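PDB 5YGB: tudor and KH domain-containing protein homolog from Drosophila melanogaster, which binds the N-terminal tails of the Piwi proteins piwi and AGO3 and takes part in the piRNA pathway that represses transposons in the germline. Local coordinates for residues 15-26 and 119-128; 72-80 and 90-98. The protein carries 1 engineered substitution. All coordinates share one frame; numbering follows the deposited sequence.

Both contacts belong to the extended Tudor domain of Papi, and their centres lie about 17 Å apart. Interaction 2 is nested along the chain inside the loop that interaction 1 closes. Residues 72-80 and 90-98 form a hairpin in the antiparallel Tudor sheet of strands 60-65 to 109-111, whereas 15-26 and 119-128 pair strand 17-22, which precedes those strands, with strand 124-128, which follows them, in a second sheet. The two touch directly: Q21 NE2 lies 2.8 Å from D97 O and L119 O lies 2.8 Å from R73 NH1, both probable hydrogen bonds. The two sheets are thus joined in the module that binds the N-terminus of piwi.

Interaction 1. Residues 15-26 and 119-128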
loop_
_atom_site.group_PDB
_atom_site.type_symbol
_atom_site.label_atom_id
_atom_site.label_comp_id
_atom_site.label_asym_id
_atom_site.label_seq_id
_atom_site.Cartn_x
_atom_site.Cartn_y
_atom_site.Cartn_z
ATOM N N PRO A 15 -11.976 4.628 2.757
ATOM C CA PRO A 15 -12.691 3.373 2.463
ATOM C C PRO A 15 -12.739 3.035 0.977
ATOM O O PRO A 15 -12.971 1.875 0.641
ATOM C CB PRO A 15 -14.107 3.638 3.000
ATOM C CG PRO A 15 -13.915 4.676 4.069
ATOM C CD PRO A 15 -12.815 5.559 3.540
ATOM N N THR A 16 -12.527 4.015 0.101
ATOM C CA THR A 16 -12.514 3.721 -1.328
ATOM C C THR A 16 -11.108 3.799 -1.932
ATOM O O THR A 16 -10.943 3.802 -3.151
ATOM C CB THR A 16 -13.504 4.635 -2.104
ATOM O OG1 THR A 16 -13.342 6.000 -1.703
ATOM C CG2 THR A 16 -14.933 4.205 -1.813
ATOM N N LYS A 17 -10.096 3.802 -1.068
ATOM C CA LYS A 17 -8.718 3.664 -1.519
ATOM C C LYS A 17 -7.861 3.073 -0.404
ATOM O O LYS A 17 -7.435 3.773 0.504
ATOM C CB LYS A 17 -8.149 5.010 -1.979
ATOM C CG LYS A 17 -6.751 4.898 -2.578
ATOM C CD LYS A 17 -6.246 6.247 -3.080
ATOM C CE LYS A 17 -4.941 6.086 -3.835
ATOM N NZ LYS A 17 -4.463 7.378 -4.406
ATOM N N PHE A 18 -7.643 1.765 -0.465
ATOM C CA PHE A 18 -6.810 1.096 0.521
ATOM C C PHE A 18 -6.113 -0.080 -0.146
ATOM O O PHE A 18 -6.383 -0.397 -1.303
ATOM C CB PHE A 18 -7.634 0.653 1.749
ATOM C CG PHE A 18 -8.742 -0.330 1.443
ATOM C CD1 PHE A 18 -10.014 0.113 1.097
ATOM C CD2 PHE A 18 -8.510 -1.695 1.509
ATOM C CE1 PHE A 18 -11.019 -0.790 0.817
ATOM C CE2 PHE A 18 -9.526 -2.599 1.241
ATOM C CZ PHE A 18 -10.780 -2.137 0.898
ATOM N N TRP A 19 -5.211 -0.735 0.586
ATOM C CA TRP A 19 -4.394 -1.807 0.027
ATOM C C TRP A 19 -4.493 -3.051 0.881
ATOM O O TRP A 19 -4.504 -2.975 2.114
ATOM C CB TRP A 19 -2.930 -1.359 -0.101
ATOM C CG TRP A 19 -2.693 -0.320 -1.168
ATOM C CD1 TRP A 19 -2.225 -0.546 -2.428
ATOM C CD2 TRP A 19 -2.912 1.092 -1.055
ATOM N NE1 TRP A 19 -2.145 0.651 -3.120
ATOM C CE2 TRP A 19 -2.553 1.669 -2.297
ATOM C CE3 TRP A 19 -3.368 1.934 -0.032
ATOM C CZ2 TRP A 19 -2.654 3.044 -2.542
ATOM C CZ3 TRP A 19 -3.462 3.309 -0.278
ATOM C CH2 TRP A 19 -3.101 3.840 -1.525
ATOM N N VAL A 20 -4.565 -4.197 0.218
ATOM C CA VAL A 20 -4.586 -5.478 0.923
ATOM C C VAL A 20 -3.437 -6.388 0.492
ATOM O O VAL A 20 -2.918 -6.292 -0.640
ATOM C CB VAL A 20 -5.927 -6.238 0.735
ATOM C CG1 VAL A 20 -7.093 -5.373 1.161
ATOM C CG2 VAL A 20 -6.100 -6.681 -0.698
ATOM N N GLN A 21 -3.051 -7.257 1.416
ATOM C CA GLN A 21 -2.063 -8.304 1.213
ATOM C C GLN A 21 -2.739 -9.641 1.438
ATOM O O GLN A 21 -3.557 -9.763 2.349
ATOM C CB GLN A 21 -0.913 -8.167 2.206
ATOM C CG GLN A 21 -0.163 -6.832 2.154
ATOM C CD GLN A 21 0.693 -6.622 3.381
ATOM O OE1 GLN A 21 0.363 -7.103 4.466
ATOM N NE2 GLN A 21 1.793 -5.899 3.225
ATOM N N LEU A 22 -2.377 -10.649 0.660
ATOM C CA LEU A 22 -2.882 -11.996 0.885
ATOM C C LEU A 22 -2.136 -12.693 2.009
ATOM O O LEU A 22 -0.903 -12.678 2.045
ATOM C CB LEU A 22 -2.755 -12.845 -0.378
ATOM C CG LEU A 22 -3.554 -12.393 -1.585
ATOM C CD1 LEU A 22 -3.270 -13.338 -2.738
ATOM C CD2 LEU A 22 -5.004 -12.403 -1.250
ATOM N N ILE A 23 -2.885 -13.330 2.896
ATOM C CA ILE A 23 -2.321 -14.154 3.960
ATOM C C ILE A 23 -2.002 -15.541 3.447
ATOM O O ILE A 23 -2.803 -16.160 2.744
ATOM C CB ILE A 23 -3.298 -14.263 5.135
ATOM C CG1 ILE A 23 -3.558 -12.879 5.724
ATOM C CG2 ILE A 23 -2.767 -15.227 6.206
ATOM C CD1 ILE A 23 -4.589 -12.879 6.826
ATOM N N GLY A 24 -0.839 -16.058 3.813
ATOM C CA GLY A 24 -0.491 -17.423 3.468
ATOM C C GLY A 24 0.988 -17.518 3.176
ATOM O O GLY A 24 1.780 -16.756 3.752
ATOM N N PRO A 25 1.374 -18.403 2.252
ATOM C CA PRO A 25 2.794 -18.560 1.944
ATOM C C PRO A 25 3.397 -17.249 1.466
ATOM O O PRO A 25 4.564 -16.992 1.724
ATOM C CB PRO A 25 2.809 -19.615 0.833
ATOM C CG PRO A 25 1.494 -20.303 0.934
ATOM C CD PRO A 25 0.529 -19.274 1.416
ATOM N N GLN A 26 2.578 -16.414 0.830
ATOM C CA GLN A 26 3.079 -15.144 0.322
ATOM C C GLN A 26 3.344 -14.138 1.422
ATOM O O GLN A 26 4.328 -13.386 1.333
ATOM C CB GLN A 26 2.104 -14.545 -0.677
ATOM C CG GLN A 26 2.109 -15.267 -1.980
ATOM C CD GLN A 26 1.294 -14.543 -3.002
ATOM O OE1 GLN A 26 1.643 -13.436 -3.409
ATOM N NE2 GLN A 26 0.204 -15.163 -3.443
ATOM N N LEU A 119 9.595 -12.275 -5.520
ATOM C CA LEU A 119 8.278 -12.303 -4.891
ATOM C C LEU A 119 7.306 -11.340 -5.573
ATOM O O LEU A 119 7.641 -10.182 -5.828
ATOM C CB LEU A 119 8.390 -11.952 -3.404
ATOM C CG LEU A 119 7.094 -11.996 -2.593
ATOM C CD1 LEU A 119 6.541 -13.409 -2.514
ATOM C CD2 LEU A 119 7.335 -11.455 -1.189
ATOM N N ARG A 120 6.102 -11.822 -5.864
ATOM C CA ARG A 120 5.021 -10.978 -6.374
ATOM C C ARG A 120 4.881 -9.702 -5.535
ATOM O O ARG A 120 4.983 -9.758 -4.312
ATOM C CB ARG A 120 3.710 -11.797 -6.369
ATOM C CG ARG A 120 2.409 -11.008 -6.475
ATOM C CD ARG A 120 1.136 -11.894 -6.437
ATOM N NE ARG A 120 -0.019 -11.018 -6.267
ATOM C CZ ARG A 120 -0.549 -10.713 -5.086
ATOM N NH1 ARG A 120 -0.062 -11.254 -3.976
ATOM N NH2 ARG A 120 -1.573 -9.877 -5.012
ATOM N N PHE A 121 4.679 -8.548 -6.170
ATOM C CA PHE A 121 4.416 -7.333 -5.399
ATOM C C PHE A 121 3.140 -7.569 -4.576
ATOM O O PHE A 121 2.090 -7.958 -5.115
ATOM C CB PHE A 121 4.275 -6.105 -6.308
ATOM C CG PHE A 121 5.563 -5.677 -6.987
ATOM C CD1 PHE A 121 6.773 -6.298 -6.716
ATOM C CD2 PHE A 121 5.552 -4.619 -7.880
ATOM C CE1 PHE A 121 7.945 -5.883 -7.351
ATOM C CE2 PHE A 121 6.725 -4.194 -8.507
ATOM C CZ PHE A 121 7.907 -4.828 -8.241
ATOM N N GLN A 122 3.215 -7.358 -3.268
ATOM C CA GLN A 122 2.196 -7.914 -2.381
ATOM C C GLN A 122 0.943 -7.068 -2.159
ATOM O O GLN A 122 -0.077 -7.606 -1.717
ATOM C CB GLN A 122 2.845 -8.238 -1.025
ATOM C CG GLN A 122 3.816 -9.408 -1.099
ATOM C CD GLN A 122 3.087 -10.693 -1.395
ATOM O OE1 GLN A 122 2.225 -11.120 -0.627
ATOM N NE2 GLN A 122 3.399 -11.295 -2.528
ATOM N N ALA A 123 0.990 -5.766 -2.427
ATOM C CA ALA A 123 -0.154 -4.907 -2.132
ATOM C C ALA A 123 -1.060 -4.739 -3.330
ATOM O O ALA A 123 -0.585 -4.452 -4.435
ATOM C CB ALA A 123 0.310 -3.532 -1.635
ATOM N N VAL A 124 -2.359 -4.924 -3.120
ATOM C CA VAL A 124 -3.345 -4.648 -4.162
ATOM C C VAL A 124 -4.286 -3.543 -3.715
ATOM O O VAL A 124 -4.940 -3.649 -2.661
ATOM C CB VAL A 124 -4.163 -5.886 -4.521
ATOM C CG1 VAL A 124 -5.217 -5.526 -5.563
ATOM C CG2 VAL A 124 -3.258 -6.986 -5.061
ATOM N N GLU A 125 -4.352 -2.475 -4.503
ATOM C CA GLU A 125 -5.248 -1.359 -4.236
ATOM C C GLU A 125 -6.696 -1.769 -4.506
ATOM O O GLU A 125 -6.992 -2.358 -5.544
ATOM C CB GLU A 125 -4.876 -0.134 -5.086
ATOM C CG GLU A 125 -5.526 1.142 -4.606
ATOM C CD GLU A 125 -5.348 2.299 -5.563
ATOM O OE1 GLU A 125 -4.400 2.265 -6.379
ATOM O OE2 GLU A 125 -6.163 3.241 -5.498
ATOM N N CYS A 126 -7.582 -1.451 -3.565
ATOM C CA CYS A 126 -8.997 -1.822 -3.624
ATOM C C CYS A 126 -9.850 -0.658 -3.186
ATOM O O CYS A 126 -9.359 0.309 -2.603
ATOM C CB CYS A 126 -9.316 -2.996 -2.696
ATOM S SG CYS A 126 -8.433 -4.532 -2.975
ATOM N N PHE A 127 -11.150 -0.778 -3.438
ATOM C CA PHE A 127 -12.136 0.050 -2.757
ATOM C C PHE A 127 -13.165 -0.841 -2.066
ATOM O O PHE A 127 -13.315 -2.015 -2.413
ATOM C CB PHE A 127 -12.802 1.044 -3.742
ATOM C CG PHE A 127 -13.728 0.411 -4.767
ATOM C CD1 PHE A 127 -13.222 -0.133 -5.940
ATOM C CD2 PHE A 127 -15.103 0.429 -4.585
ATOM C CE1 PHE A 127 -14.065 -0.681 -6.897
ATOM C CE2 PHE A 127 -15.947 -0.118 -5.542
ATOM C CZ PHE A 127 -15.421 -0.670 -6.697
ATOM N N LEU A 128 -13.838 -0.290 -1.064
ATOM C CA LEU A 128 -14.888 -1.025 -0.371
ATOM C C LEU A 128 -16.157 -0.924 -1.196
ATOM O O LEU A 128 -16.651 0.171 -1.429
ATOM C CB LEU A 128 -15.118 -0.474 1.040
ATOM C CG LEU A 128 -15.997 -1.312 1.972
ATOM C CD1 LEU A 128 -15.294 -2.632 2.287
ATOM C CD2 LEU A 128 -16.306 -0.528 3.247
HETATM O O HOH W 1 -8.838 3.974 -5.107
HETATM O O HOH W 2 -1.691 1.500 -5.972
HETATM O O HOH W 3 -0.358 -10.292 -1.403
HETATM O O HOH W 4 1.210 -10.775 1.878
#
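Strands 17-22 and 124-128 run antiparallel with a marked twist, their directions 126° apart, and F18 with C126 and V20 with V124 each exchange two backbone hydrogen bonds. They are neighbours in the staphylococcal nuclease-like (OB-fold) part of the extended Tudor domain; one strand precedes and the other follows the Tudor sheet of strands 60-65 to 109-111. On one face, F18 turns its ring over C126, whose CB stands 4.3 Å from the ring centroid; C126 SG makes an oblique sulfur-aromatic contact with the same ring and also touches V20 CG2. With CG of F18 placed between backbone N and carbonyl carbon (chi1 61°), the ring reaches along the neighbouring strand until CE1 is 3.4 Å from L128 N, a backbone nitrogen bonded to P15 O.

The opposite face carries W19 and E125 lying side by side. The extended E125 chain runs alongside the indole, CG over one face near the rim and 4.0 Å from the centroid of the five-membered ring. A water held by both W19 NE1 and E125 OE1 joins the polar ends, and R172 makes a salt bridge to the same OE1. The other oxygen, OE2, reaches the T16 carbonyl through a second water and lies against the aliphatic chain of K17.

Where the strands part, Q26 at the start of helix 25-41 meets R120 and Q122. In one of its two modelled conformers Q26 OE1 accepts from R120 NH1 and Q122 NE2, bonds that remain provisional. The bend in Q122 at chi2 (-67°) folds its amide back toward R120 O and Q26, and Q122 NE2 spends one hydrogen on R120 O, 2.8 Å away and above the carbonyl plane.

Interaction 2. Residues 72-80 and 90-98; sequences YRAEIVDIM and VIDLYFVDY
V77 and D78 both face the single residue D92, a classic beta bulge that shifts the register of the pairing by one. D92 O takes a hydrogen bond of 2.8 Å from V77 N and a weak, long one from D78 N, while D92 N is bound by D78 O. The V77 side chain leans over its partner: with CG1 anti to the carbonyl carbon (chi1 -62°), CG2 falls between backbone N and carbonyl carbon and comes within 3.4 Å of D92 CG, and CG1 rests on Y94 CB. The two aspartates keep their carboxylates apart, D78 OD2 to D92 OD2 5.0 Å, and one water donates to both of these oxygens, which would soften the meeting of like charges.

Strands 70-81 and 89-95 make this antiparallel hairpin in the Tudor core, and its two faces differ. One is apolar, with I76 CG1 against L93 CD2, I79 against I91 CD1, and A74 CB over one face of the F95 ring. On the other, the carboxylate of E75 passes the Y94 ring and is bound by S180 and A181.

R73 of strand 70-81 grips D97 side-on. R73 NE gives to D97 OD2 and R73 NH2 to D97 OD1, each 2.8 Å and on a syn lone pair, the guanidinium and carboxylate planes only 21° apart. The pair has further partners: R73 NH1 gives to the F116 carbonyl, and D97 OD1 also accepts from Q122 N. Next to it Y72 directs its ring edge at the face of Y98 in an offset T-shaped pair, planes at 82°; one water bridges the two hydroxyls, and Y72 OH is further bound to D68.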
loop_
_atom_site.group_PDB
_atom_site.type_symbol
_atom_site.label_atom_id
_atom_site.label_comp_id
_atom_site.label_asym_id
_atom_site.label_seq_id
_atom_site.Cartn_x
_atom_site.Cartn_y
_atom_site.Cartn_z
ATOM N N TYR A 72 12.484 -1.690 2.441
ATOM C CA TYR A 72 11.326 -2.098 1.655
ATOM C C TYR A 72 11.576 -2.000 0.165
ATOM O O TYR A 72 12.370 -1.169 -0.290
ATOM C CB TYR A 72 10.123 -1.225 2.029
ATOM C CG TYR A 72 9.665 -1.467 3.452
ATOM C CD1 TYR A 72 8.901 -2.581 3.766
ATOM C CD2 TYR A 72 10.024 -0.601 4.484
ATOM C CE1 TYR A 72 8.482 -2.827 5.065
ATOM C CE2 TYR A 72 9.601 -0.832 5.784
ATOM C CZ TYR A 72 8.838 -1.950 6.066
ATOM O OH TYR A 72 8.414 -2.205 7.354
ATOM N N ARG A 73 10.867 -2.825 -0.603
ATOM C CA ARG A 73 10.824 -2.654 -2.054
ATOM C C ARG A 73 9.941 -1.467 -2.409
ATOM O O ARG A 73 8.835 -1.309 -1.882
ATOM C CB ARG A 73 10.292 -3.920 -2.739
ATOM C CG ARG A 73 11.116 -5.181 -2.439
ATOM C CD ARG A 73 10.775 -6.343 -3.352
ATOM N NE ARG A 73 9.394 -6.790 -3.188
ATOM C CZ ARG A 73 8.864 -7.779 -3.900
ATOM N NH1 ARG A 73 9.599 -8.407 -4.816
ATOM N NH2 ARG A 73 7.596 -8.136 -3.712
ATOM N N ALA A 74 10.412 -0.642 -3.334
ATOM C CA ALA A 74 9.676 0.553 -3.695
ATOM C C ALA A 74 9.817 0.870 -5.170
ATOM O O ALA A 74 10.841 0.575 -5.789
ATOM C CB ALA A 74 10.136 1.741 -2.839
ATOM N N GLU A 75 8.781 1.483 -5.729
ATOM C CA GLU A 75 8.749 1.943 -7.108
ATOM C C GLU A 75 8.885 3.463 -7.134
ATOM O O GLU A 75 8.162 4.172 -6.428
ATOM C CB GLU A 75 7.438 1.491 -7.768
ATOM C CG GLU A 75 7.194 2.045 -9.160
ATOM C CD GLU A 75 5.807 1.726 -9.683
ATOM O OE1 GLU A 75 5.028 1.031 -8.993
ATOM O OE2 GLU A 75 5.497 2.173 -10.801
ATOM N N ILE A 76 9.815 3.975 -7.929
ATOM C CA ILE A 76 9.912 5.421 -8.093
ATOM C C ILE A 76 8.751 5.913 -8.953
ATOM O O ILE A 76 8.587 5.497 -10.112
ATOM C CB ILE A 76 11.256 5.825 -8.720
ATOM C CG1 ILE A 76 12.417 5.380 -7.820
ATOM C CG2 ILE A 76 11.300 7.349 -8.980
ATOM C CD1 ILE A 76 13.792 5.815 -8.313
ATOM N N VAL A 77 7.910 6.774 -8.388
ATOM C CA VAL A 77 6.793 7.281 -9.176
ATOM C C VAL A 77 6.974 8.742 -9.576
ATOM O O VAL A 77 6.271 9.219 -10.469
ATOM C CB VAL A 77 5.451 7.087 -8.450
ATOM C CG1 VAL A 77 5.199 5.590 -8.231
ATOM C CG2 VAL A 77 5.432 7.828 -7.146
ATOM N N ASP A 78 7.922 9.446 -8.958
ATOM C CA ASP A 78 8.218 10.822 -9.359
ATOM C C ASP A 78 9.574 11.214 -8.801
ATOM O O ASP A 78 10.037 10.650 -7.802
ATOM C CB ASP A 78 7.117 11.794 -8.878
ATOM C CG ASP A 78 6.959 13.018 -9.779
ATOM O OD1 ASP A 78 7.769 13.217 -10.709
ATOM O OD2 ASP A 78 5.995 13.783 -9.543
ATOM N N ILE A 79 10.214 12.170 -9.462
ATOM C CA ILE A 79 11.499 12.711 -9.050
ATOM C C ILE A 79 11.449 14.217 -9.244
ATOM O O ILE A 79 11.038 14.691 -10.302
ATOM C CB ILE A 79 12.668 12.124 -9.873
ATOM C CG1 ILE A 79 12.721 10.597 -9.771
ATOM C CG2 ILE A 79 13.992 12.741 -9.437
ATOM C CD1 ILE A 79 13.745 9.991 -10.701
ATOM N N MET A 80 11.857 14.974 -8.235
ATOM C CA MET A 80 11.804 16.429 -8.325
ATOM C C MET A 80 12.996 17.029 -7.604
ATOM O O MET A 80 13.604 16.376 -6.756
ATOM C CB MET A 80 10.499 16.945 -7.735
ATOM C CG MET A 80 10.233 16.431 -6.347
ATOM S SD MET A 80 8.566 15.774 -6.239
ATOM C CE MET A 80 8.789 14.195 -7.025
ATOM N N VAL A 90 14.382 14.906 -4.653
ATOM C CA VAL A 90 13.461 14.288 -3.709
ATOM C C VAL A 90 12.722 13.229 -4.512
ATOM O O VAL A 90 12.280 13.498 -5.629
ATOM C CB VAL A 90 12.483 15.314 -3.088
ATOM C CG1 VAL A 90 11.479 14.620 -2.162
ATOM C CG2 VAL A 90 13.256 16.387 -2.329
ATOM N N ILE A 91 12.616 12.020 -3.970
ATOM C CA ILE A 91 12.071 10.882 -4.712
ATOM C C ILE A 91 10.744 10.445 -4.119
ATOM O O ILE A 91 10.656 10.167 -2.926
ATOM C CB ILE A 91 13.048 9.681 -4.701
ATOM C CG1 ILE A 91 14.463 10.130 -5.058
ATOM C CG2 ILE A 91 12.556 8.551 -5.600
ATOM C CD1 ILE A 91 14.628 10.526 -6.487
ATOM N N ASP A 92 9.711 10.412 -4.949
ATOM C CA ASP A 92 8.393 9.923 -4.558
ATOM C C ASP A 92 8.371 8.399 -4.758
ATOM O O ASP A 92 8.468 7.924 -5.895
ATOM C CB ASP A 92 7.321 10.630 -5.404
ATOM C CG ASP A 92 5.905 10.361 -4.938
ATOM O OD1 ASP A 92 5.714 9.683 -3.911
ATOM O OD2 ASP A 92 4.977 10.879 -5.606
ATOM N N LEU A 93 8.251 7.656 -3.655
ATOM C CA LEU A 93 8.273 6.194 -3.676
ATOM C C LEU A 93 6.921 5.590 -3.353
ATOM O O LEU A 93 6.265 6.023 -2.408
ATOM C CB LEU A 93 9.287 5.664 -2.668
ATOM C CG LEU A 93 10.758 5.953 -2.944
ATOM C CD1 LEU A 93 11.593 5.351 -1.838
ATOM C CD2 LEU A 93 11.195 5.419 -4.297
ATOM N N TYR A 94 6.524 4.583 -4.127
ATOM C CA TYR A 94 5.356 3.761 -3.824
ATOM C C TYR A 94 5.867 2.425 -3.277
ATOM O O TYR A 94 6.637 1.729 -3.944
ATOM C CB TYR A 94 4.491 3.580 -5.083
ATOM C CG TYR A 94 3.439 2.506 -4.940
ATOM C CD1 TYR A 94 2.356 2.687 -4.091
ATOM C CD2 TYR A 94 3.530 1.306 -5.646
ATOM C CE1 TYR A 94 1.396 1.700 -3.942
ATOM C CE2 TYR A 94 2.573 0.322 -5.506
ATOM C CZ TYR A 94 1.518 0.525 -4.641
ATOM O OH TYR A 94 0.572 -0.475 -4.481
ATOM N N PHE A 95 5.474 2.067 -2.056
ATOM C CA PHE A 95 5.977 0.852 -1.411
ATOM C C PHE A 95 5.140 -0.336 -1.885
ATOM O O PHE A 95 4.036 -0.576 -1.403
ATOM C CB PHE A 95 5.986 1.035 0.115
ATOM C CG PHE A 95 7.070 1.970 0.570
ATOM C CD1 PHE A 95 6.913 3.340 0.473
ATOM C CD2 PHE A 95 8.279 1.479 1.014
ATOM C CE1 PHE A 95 7.926 4.197 0.863
ATOM C CE2 PHE A 95 9.295 2.332 1.404
ATOM C CZ PHE A 95 9.114 3.692 1.326
ATOM N N VAL A 96 5.680 -1.081 -2.853
ATOM C CA VAL A 96 4.906 -2.017 -3.654
ATOM C C VAL A 96 4.308 -3.175 -2.850
ATOM O O VAL A 96 3.335 -3.780 -3.289
ATOM C CB VAL A 96 5.763 -2.596 -4.828
ATOM C CG1 VAL A 96 6.244 -1.483 -5.747
ATOM C CG2 VAL A 96 6.943 -3.412 -4.313
ATOM N N ASP A 97 4.871 -3.497 -1.690
ATOM C CA ASP A 97 4.348 -4.604 -0.905
ATOM C C ASP A 97 3.327 -4.160 0.135
ATOM O O ASP A 97 2.654 -5.015 0.705
ATOM C CB ASP A 97 5.493 -5.367 -0.238
ATOM C CG ASP A 97 6.366 -6.051 -1.249
ATOM O OD1 ASP A 97 5.803 -6.676 -2.183
ATOM O OD2 ASP A 97 7.605 -5.955 -1.133
ATOM N N TYR A 98 3.191 -2.850 0.371
ATOM C CA TYR A 98 2.323 -2.353 1.454
ATOM C C TYR A 98 1.281 -1.341 1.006
ATOM O O TYR A 98 0.162 -1.325 1.534
ATOM C CB TYR A 98 3.187 -1.744 2.564
ATOM C CG TYR A 98 3.926 -2.794 3.346
ATOM C CD1 TYR A 98 5.121 -3.346 2.875
ATOM C CD2 TYR A 98 3.418 -3.275 4.539
ATOM C CE1 TYR A 98 5.778 -4.332 3.583
ATOM C CE2 TYR A 98 4.070 -4.242 5.253
ATOM C CZ TYR A 98 5.241 -4.776 4.776
ATOM O OH TYR A 98 5.873 -5.752 5.508
HETATM O O HOH W 5 6.990 -4.690 8.021
HETATM O O HOH W 6 8.912 -4.542 0.757
HETATM O O HOH W 7 4.783 13.407 -6.856
#